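Long-range contacts in 6-aminohexanoate-dimer hydrolase (Bacillus anthracis, PDB 4GB7), which probably hydrolyses amide bonds of small substrates such as the 6-aminohexanoate dimer, as a serine hydrolase of the beta-lactamase clan: residues 145-149 and 272-278; 193-197 and 206-210. One frame throughout, in Å; residues are numbered along the deposited sequence.

How the contacts relate
Along the chain, helix 143-155 comes first, and its residues 145-149 are met by helix 269-278, so that contact 1 closes a loop of 122 intervening residues, rich in helix. Contact 2 opens and closes within that span: residues 193-197, leaving strand 191-193, meet residues 206-210 at the start of helix 206-214 after only eight residues of coil. The short loop is therefore enclosed by the long one and the two do not cross. Contact 1 joins two helices in the buried interior; contact 2 fastens a partly buried loop to a helix farther from the chain centre. Their centres lie 27 Å apart, with about 13 Å between nearest atoms.

Contact 1. Residues 145-149 and 272-278; sequences FTGAI and NVSERIW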
# COMPACT_ATOMS: atom_id res chain seq x y z
N PHE A 145 2.98 4.35 4.45
CA PHE A 145 2.99 4.67 5.89
C PHE A 145 4.36 4.57 6.45
O PHE A 145 4.76 5.46 7.20
CB PHE A 145 1.97 3.79 6.61
CG PHE A 145 0.55 4.14 6.23
CD1 PHE A 145 -0.12 5.14 6.88
CD2 PHE A 145 -0.07 3.49 5.20
CE1 PHE A 145 -1.39 5.51 6.49
CE2 PHE A 145 -1.33 3.82 4.81
CZ PHE A 145 -1.99 4.83 5.45
N THR A 146 5.08 3.48 6.13
CA THR A 146 6.49 3.38 6.49
C THR A 146 7.29 4.51 5.88
O THR A 146 8.10 5.16 6.58
CB THR A 146 7.06 2.01 6.11
OG1 THR A 146 6.48 1.03 6.99
CG2 THR A 146 8.60 1.94 6.23
N GLY A 147 7.08 4.80 4.62
CA GLY A 147 7.78 5.91 3.94
C GLY A 147 7.54 7.27 4.62
O GLY A 147 8.47 8.05 4.84
N ALA A 148 6.30 7.54 4.97
CA ALA A 148 5.93 8.80 5.61
C ALA A 148 6.63 8.98 6.94
O ALA A 148 7.08 10.10 7.24
CB ALA A 148 4.42 8.86 5.80
N ILE A 149 6.70 7.91 7.74
CA ILE A 149 7.33 7.95 9.07
C ILE A 149 8.83 8.09 8.91
O ILE A 149 9.46 8.85 9.68
CB ILE A 149 6.94 6.75 9.99
CG1 ILE A 149 5.41 6.80 10.23
CG2 ILE A 149 7.73 6.77 11.31
CD1 ILE A 149 4.80 5.51 10.75
N ASN A 272 3.61 3.61 16.16
CA ASN A 272 4.06 4.74 15.38
C ASN A 272 2.99 5.23 14.43
O ASN A 272 2.72 6.43 14.33
CB ASN A 272 5.37 4.42 14.64
CG ASN A 272 6.60 4.66 15.49
OD1 ASN A 272 6.97 5.82 15.66
ND2 ASN A 272 7.23 3.59 16.02
N VAL A 273 2.37 4.33 13.68
CA VAL A 273 1.37 4.75 12.73
C VAL A 273 0.18 5.36 13.45
O VAL A 273 -0.38 6.38 13.01
CB VAL A 273 0.93 3.60 11.79
CG1 VAL A 273 -0.28 4.02 10.95
CG2 VAL A 273 2.08 3.15 10.91
N SER A 274 -0.21 4.77 14.57
CA SER A 274 -1.32 5.31 15.38
C SER A 274 -1.02 6.69 15.94
O SER A 274 -1.79 7.61 15.77
CB SER A 274 -1.67 4.38 16.56
OG SER A 274 -2.72 4.94 17.35
N GLU A 275 0.13 6.84 16.59
CA GLU A 275 0.45 8.11 17.23
C GLU A 275 0.66 9.24 16.21
O GLU A 275 0.24 10.39 16.38
CB GLU A 275 1.70 7.92 18.10
CG GLU A 275 1.41 7.06 19.32
CD GLU A 275 2.59 6.80 20.21
OE1 GLU A 275 3.66 7.36 19.97
OE2 GLU A 275 2.43 6.08 21.19
N ARG A 276 1.30 8.91 15.11
CA ARG A 276 1.68 9.92 14.14
C ARG A 276 0.61 10.26 13.12
O ARG A 276 0.60 11.38 12.57
CB ARG A 276 2.95 9.49 13.44
CG ARG A 276 4.17 9.46 14.33
CD ARG A 276 5.31 8.67 13.71
NE ARG A 276 6.51 8.74 14.55
CZ ARG A 276 7.40 9.74 14.53
NH1 ARG A 276 7.28 10.77 13.67
NH2 ARG A 276 8.45 9.71 15.35
N ILE A 277 -0.26 9.31 12.80
CA ILE A 277 -1.18 9.47 11.69
C ILE A 277 -2.60 9.09 12.08
O ILE A 277 -3.52 9.91 11.93
CB ILE A 277 -0.75 8.67 10.42
CG1 ILE A 277 0.63 9.11 9.96
CG2 ILE A 277 -1.88 8.68 9.37
CD1 ILE A 277 1.25 8.22 8.89
N TRP A 278 -2.79 7.86 12.54
CA TRP A 278 -4.15 7.26 12.63
C TRP A 278 -5.03 7.93 13.68
O TRP A 278 -6.24 7.83 13.65
CB TRP A 278 -4.12 5.72 12.86
CG TRP A 278 -5.19 5.05 12.05
CD1 TRP A 278 -6.47 4.71 12.43
CD2 TRP A 278 -5.08 4.71 10.65
NE1 TRP A 278 -7.17 4.18 11.37
CE2 TRP A 278 -6.38 4.19 10.25
CE3 TRP A 278 -4.07 4.81 9.70
CZ2 TRP A 278 -6.62 3.74 8.96
CZ3 TRP A 278 -4.33 4.38 8.40
CH2 TRP A 278 -5.55 3.83 8.04
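Ile149 and Phe145, one turn apart on helix 143-155, pack against helix 269-278 with no hydrogen bond across; the axes of the two short segments approach to 10.8 Å, their directions 73° apart. Followed outward from CB, Ile149 forks two ways. Ile149 CG2, anti to the backbone N, rests 3.9 Å from Arg276 CD and lies over one face of the guanidinium. CG1 turns the other way (chi1 -62°), passes Arg276 CD, and carries Ile149 CD1 to within 3.6 Å of Val273 CG2 and also up to CB of Asn272. Arg276 NE donates to Asn272 OD1 on an in-plane lone pair (3.2 Å), while its NH1 forms a salt bridge with Glu156 and Asn272 ND2 bonds to Thr265. Phe145 presents a ring edge to Ile277, whose CD1 approaches Phe145 CD1 at 3.9 Å. Phe145 CE1 meets the edge of the indole at Trp278 CZ3 (3.7 Å), the two ring planes 49° apart. In what is probably the helical part of a beta-lactamase-type fold, the contact sits among helix 251-265, where Ile261 touches Ile149 and Asn272, strand 287-290, whose Tyr289 meets Phe145 and Val273, and helix 307-318, whose Phe313 stacks on Phe145.

Contact 2. Residues 193-197 and 206-210; sequences EYPTH and NQDAQ
Asn206 and Gln210, one turn apart at the start of helix 206-214, hold the backbone carbonyls of Pro195 and Thr196 through their side-chain amides, a loop-to-helix contact in a protein of the serine beta-lactamase family. Asn206 ND2 donates an almost straight bond to Pro195 O (3.1 Å, 173°), with that oxygen in the amide plane but the donor well above the plane of the proline carbonyl. The same nitrogen donates to water 1, which also accepts from Tyr194 N at 3.0 Å and so bridges helix and loop. Gln210 NE2 reaches Thr196 O at 3.1 Å by a more bent bond (135°), and it also donates to Asn206 OD1 at 3.0 Å. This bond couples the two amides and probably helps fix their rotation. CG of Asn206, anti to the backbone N (chi1 -166°), sets the amide toward the loop; Gln210 bends at chi2.

The packing around these bonds is mixed, with few purely apolar pairs. Tyr194 CB lies 3.9 Å from Gln210 CG, and the tyrosine ring passes Gln207 obliquely; its hydroxyl bonds to Asn250, while Gln207 OE1 accepts from the backbone N of Asn251. Gln207 NE2 bonds to the backbone O of Tyr249, which may belong to the catalytic site as in serine beta-lactamases. Met233 of helix 230-235 touches both Tyr194 and Gln210. On the outer side, Thr196 CG2 comes up to the Asn206 amide. The imidazole of His197, bonded to Glu236 and Asp225 through its two nitrogens, has Pro195 CB against one face, and Gln210 OE1 lies at the ring edge, near its plane, 3.2 Å from His197 CD2.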
# COMPACT_ATOMS: atom_id res chain seq x y z
N GLU A 193 17.52 -11.13 -4.04
CA GLU A 193 16.76 -12.37 -4.23
C GLU A 193 16.83 -13.18 -2.92
O GLU A 193 17.81 -13.04 -2.13
CB GLU A 193 17.31 -13.17 -5.44
CG GLU A 193 18.72 -13.76 -5.23
CD GLU A 193 19.28 -14.63 -6.37
OE1 GLU A 193 20.45 -14.99 -6.33
OE2 GLU A 193 18.53 -14.95 -7.31
N TYR A 194 15.83 -14.01 -2.71
CA TYR A 194 15.75 -14.88 -1.57
C TYR A 194 15.64 -16.30 -2.09
O TYR A 194 15.16 -16.52 -3.24
CB TYR A 194 14.47 -14.60 -0.75
CG TYR A 194 14.24 -13.13 -0.37
CD1 TYR A 194 14.83 -12.57 0.74
CD2 TYR A 194 13.44 -12.32 -1.13
CE1 TYR A 194 14.60 -11.25 1.08
CE2 TYR A 194 13.19 -11.02 -0.80
CZ TYR A 194 13.81 -10.47 0.31
OH TYR A 194 13.58 -9.17 0.68
N PRO A 195 16.02 -17.27 -1.26
CA PRO A 195 15.68 -18.64 -1.58
C PRO A 195 14.18 -18.83 -1.70
O PRO A 195 13.42 -18.05 -1.15
CB PRO A 195 16.20 -19.44 -0.38
CG PRO A 195 17.15 -18.55 0.34
CD PRO A 195 16.76 -17.15 0.01
N THR A 196 13.76 -19.85 -2.43
CA THR A 196 12.35 -20.24 -2.43
C THR A 196 11.98 -21.18 -1.29
O THR A 196 10.82 -21.25 -0.91
CB THR A 196 11.95 -20.91 -3.75
OG1 THR A 196 12.62 -22.17 -3.89
CG2 THR A 196 12.23 -20.01 -4.95
N HIS A 197 12.95 -21.93 -0.73
CA HIS A 197 12.65 -22.99 0.27
C HIS A 197 11.61 -23.96 -0.24
O HIS A 197 10.80 -24.51 0.51
CB HIS A 197 12.24 -22.34 1.60
CG HIS A 197 13.31 -21.44 2.14
ND1 HIS A 197 14.47 -21.92 2.62
CD2 HIS A 197 13.39 -20.06 2.21
CE1 HIS A 197 15.27 -20.90 2.97
NE2 HIS A 197 14.61 -19.75 2.75
N ASN A 206 8.21 -14.52 -5.54
CA ASN A 206 8.92 -15.06 -4.39
C ASN A 206 9.08 -14.06 -3.24
O ASN A 206 9.03 -14.42 -2.08
CB ASN A 206 10.31 -15.59 -4.78
CG ASN A 206 10.90 -16.44 -3.69
OD1 ASN A 206 10.20 -17.30 -3.12
ND2 ASN A 206 12.17 -16.21 -3.36
N GLN A 207 9.22 -12.78 -3.56
CA GLN A 207 9.40 -11.77 -2.51
C GLN A 207 8.15 -11.66 -1.64
O GLN A 207 8.22 -11.31 -0.47
CB GLN A 207 9.71 -10.41 -3.12
CG GLN A 207 8.52 -9.76 -3.81
CD GLN A 207 8.81 -8.35 -4.22
OE1 GLN A 207 8.84 -7.45 -3.39
NE2 GLN A 207 9.02 -8.15 -5.50
N ASP A 208 6.98 -11.96 -2.22
CA ASP A 208 5.76 -12.03 -1.45
C ASP A 208 5.65 -13.39 -0.67
O ASP A 208 5.33 -13.41 0.50
CB ASP A 208 4.54 -11.91 -2.36
CG ASP A 208 4.25 -10.50 -2.82
OD1 ASP A 208 4.51 -9.53 -2.10
OD2 ASP A 208 3.69 -10.35 -3.91
N ALA A 209 5.88 -14.51 -1.37
CA ALA A 209 5.84 -15.85 -0.78
C ALA A 209 6.71 -15.87 0.47
O ALA A 209 6.28 -16.30 1.53
CB ALA A 209 6.31 -16.89 -1.81
N GLN A 210 7.92 -15.34 0.36
CA GLN A 210 8.86 -15.38 1.49
C GLN A 210 8.39 -14.57 2.68
O GLN A 210 8.55 -15.00 3.84
CB GLN A 210 10.27 -14.97 1.09
CG GLN A 210 10.94 -15.95 0.12
CD GLN A 210 10.87 -17.39 0.58
OE1 GLN A 210 11.32 -17.72 1.67
NE2 GLN A 210 10.28 -18.27 -0.26
O HOH W 1 13.54 -13.91 -4.59